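Local coordinates for peroxinectin A (Dictyostelium discoideum, PDB 6ERC), which uses hydrogen peroxide to oxidise phenolic donors and, as a secreted heme peroxidase with a modified heme, also oxidises halides and thiocyanate, at residues Lys37-Ile43 / Asn91-Ile95. Numbering follows the deposited sequence.
Sequences KNGFPNI and NSWPI. With NAG (2-acetamido-2-deoxy-beta-D-glucopyranose), chain C.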
loop_
_atom_site.group_PDB
_atom_site.type_symbol
_atom_site.label_atom_id
_atom_site.label_comp_id
_atom_site.label_asym_id
_atom_site.label_seq_id
_atom_site.Cartn_x
_atom_site.Cartn_y
_atom_site.Cartn_z
ATOM N N LYS A 37 16.644 17.517 6.768
ATOM C CA LYS A 37 16.213 17.246 5.398
ATOM C C LYS A 37 17.369 17.343 4.406
ATOM O O LYS A 37 17.644 16.400 3.656
ATOM C CB LYS A 37 15.097 18.219 5.005
ATOM C CG LYS A 37 14.494 17.945 3.631
ATOM C CD LYS A 37 13.733 19.149 3.091
ATOM C CE LYS A 37 14.666 20.250 2.592
ATOM N NZ LYS A 37 15.506 19.807 1.441
ATOM N N ASN A 38 18.047 18.492 4.378
ATOM C CA ASN A 38 19.052 18.739 3.350
ATOM C C ASN A 38 20.275 17.839 3.486
ATOM O O ASN A 38 21.032 17.701 2.518
ATOM C CB ASN A 38 19.480 20.205 3.388
ATOM C CG ASN A 38 18.358 21.145 3.007
ATOM O OD1 ASN A 38 17.535 20.828 2.145
ATOM N ND2 ASN A 38 18.312 22.305 3.652
ATOM N N GLY A 39 20.493 17.233 4.651
ATOM C CA GLY A 39 21.588 16.298 4.823
ATOM C C GLY A 39 21.102 14.917 5.203
ATOM O O GLY A 39 20.015 14.505 4.790
ATOM N N PHE A 40 21.910 14.175 5.985
ATOM C CA PHE A 40 21.455 12.911 6.543
ATOM C C PHE A 40 20.831 13.146 7.916
ATOM O O PHE A 40 21.202 14.091 8.617
ATOM C CB PHE A 40 22.617 11.930 6.685
ATOM C CG PHE A 40 23.369 11.659 5.406
ATOM C CD1 PHE A 40 22.810 11.935 4.169
ATOM C CD2 PHE A 40 24.642 11.113 5.450
ATOM C CE1 PHE A 40 23.513 11.675 3.001
ATOM C CE2 PHE A 40 25.347 10.853 4.288
ATOM C CZ PHE A 40 24.782 11.133 3.064
ATOM N N PRO A 41 19.879 12.320 8.346
ATOM C CA PRO A 41 19.388 12.435 9.725
ATOM C C PRO A 41 20.448 11.995 10.722
ATOM O O PRO A 41 21.220 11.067 10.466
ATOM C CB PRO A 41 18.172 11.502 9.757
ATOM C CG PRO A 41 17.819 11.259 8.337
ATOM C CD PRO A 41 19.093 11.353 7.567
ATOM N N ASN A 42 20.479 12.668 11.868
ATOM C CA ASN A 42 21.426 12.336 12.931
ATOM C C ASN A 42 20.899 11.114 13.671
ATOM O O ASN A 42 20.053 11.230 14.560
ATOM C CB ASN A 42 21.616 13.519 13.872
ATOM C CG ASN A 42 22.586 13.218 14.997
ATOM O OD1 ASN A 42 23.448 12.347 14.875
ATOM N ND2 ASN A 42 22.448 13.937 16.105
ATOM N N ILE A 43 21.392 9.937 13.300
ATOM C CA ILE A 43 20.944 8.672 13.874
ATOM C C ILE A 43 22.077 8.117 14.723
ATOM O O ILE A 43 23.201 7.949 14.236
ATOM C CB ILE A 43 20.533 7.666 12.786
ATOM C CG1 ILE A 43 19.481 8.273 11.852
ATOM C CG2 ILE A 43 20.015 6.375 13.416
ATOM C CD1 ILE A 43 18.192 8.675 12.535
ATOM N N ASN A 91 17.498 13.460 -3.721
ATOM C CA ASN A 91 18.153 13.860 -2.478
ATOM C C ASN A 91 18.705 12.584 -1.856
ATOM O O ASN A 91 18.024 11.914 -1.077
ATOM C CB ASN A 91 17.172 14.566 -1.549
ATOM C CG ASN A 91 17.844 15.154 -0.331
ATOM O OD1 ASN A 91 19.029 15.479 -0.362
ATOM N ND2 ASN A 91 17.091 15.293 0.753
ATOM N N SER A 92 19.944 12.254 -2.200
ATOM C CA SER A 92 20.488 10.930 -1.930
ATOM C C SER A 92 20.965 10.817 -0.485
ATOM O O SER A 92 21.821 11.590 -0.043
ATOM C CB SER A 92 21.633 10.635 -2.895
ATOM O OG SER A 92 22.194 9.362 -2.641
ATOM N N TRP A 93 20.406 9.850 0.247
ATOM C CA TRP A 93 20.934 9.393 1.531
ATOM C C TRP A 93 21.140 7.887 1.410
ATOM O O TRP A 93 20.308 7.096 1.879
ATOM C CB TRP A 93 19.998 9.728 2.691
ATOM C CG TRP A 93 20.442 9.138 4.006
ATOM C CD1 TRP A 93 21.724 8.867 4.395
ATOM C CD2 TRP A 93 19.603 8.734 5.097
ATOM N NE1 TRP A 93 21.734 8.327 5.657
ATOM C CE2 TRP A 93 20.445 8.235 6.110
ATOM C CE3 TRP A 93 18.223 8.749 5.314
ATOM C CZ2 TRP A 93 19.951 7.755 7.322
ATOM C CZ3 TRP A 93 17.735 8.272 6.517
ATOM C CH2 TRP A 93 18.595 7.783 7.506
ATOM N N PRO A 94 22.236 7.453 0.788
ATOM C CA PRO A 94 22.405 6.024 0.501
ATOM C C PRO A 94 22.313 5.162 1.751
ATOM O O PRO A 94 22.526 5.615 2.879
ATOM C CB PRO A 94 23.805 5.950 -0.123
ATOM C CG PRO A 94 24.053 7.322 -0.658
ATOM C CD PRO A 94 23.366 8.253 0.289
ATOM N N ILE A 95 21.977 3.896 1.531
ATOM C CA ILE A 95 21.916 2.907 2.600
ATOM C C ILE A 95 23.284 2.256 2.720
ATOM O O ILE A 95 23.752 1.601 1.782
ATOM C CB ILE A 95 20.830 1.856 2.330
ATOM C CG1 ILE A 95 19.499 2.554 2.065
ATOM C CG2 ILE A 95 20.741 0.875 3.498
ATOM C CD1 ILE A 95 18.288 1.632 1.991
HETATM C C1 NAG C . 23.069 13.872 17.295
HETATM C C2 NAG C . 23.635 15.268 17.542
HETATM C C3 NAG C . 24.411 15.301 18.859
HETATM C C4 NAG C . 23.557 14.765 20.001
HETATM C C5 NAG C . 22.998 13.391 19.645
HETATM C C6 NAG C . 22.041 12.852 20.684
HETATM C C7 NAG C . 24.140 16.640 15.568
HETATM C C8 NAG C . 25.145 16.943 14.495
HETATM N N2 NAG C . 24.484 15.685 16.439
HETATM O O3 NAG C . 24.811 16.639 19.142
HETATM O O4 NAG C . 24.338 14.666 21.188
HETATM O O5 NAG C . 22.267 13.470 18.411
HETATM O O6 NAG C . 21.110 11.940 20.115
HETATM O O7 NAG C . 23.068 17.235 15.644
#
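W93 presents one face of its indole to F40 and P41 together, a compact example of consecutive residues in a loop dividing a tryptophan between them. The phenyl ring of F40 takes the pyrrole half in an offset stack, with centroids 4.3 Å apart and planes inclined at 28°; CD1 of W93 lies over one face of the phenyl ring, toward its rim. The CB of F40 adds a CH-pi contact to the same five-membered ring. Over the benzo half stands P41, whose CD sits 3.3 Å from the centroid of the W93 six-membered ring, almost exactly on the normal, while its CG leans toward CZ3. With CB pointed at the loop and CG anti to the backbone N (chi1 174°), the indole of W93 extends under F40 and P41. A leucine in its place would probably leave the F40 ring without its stacking partner and the P41 ring without the aromatic face beneath it. S92 O approaches the edge of the phenyl ring, 3.5 Å from CE1 of F40. At the start of both segments, N91 ND2 donates a fairly straight hydrogen bond to K37 O (3.2 Å), coming from above the carbonyl plane. N42, which follows P41, carries an N-linked glycan. The loop before helix 48-56 thus packs against edge strand 91-96, which pairs with strand 113-124, while helix 379-390 touches I43 and W93 through R388.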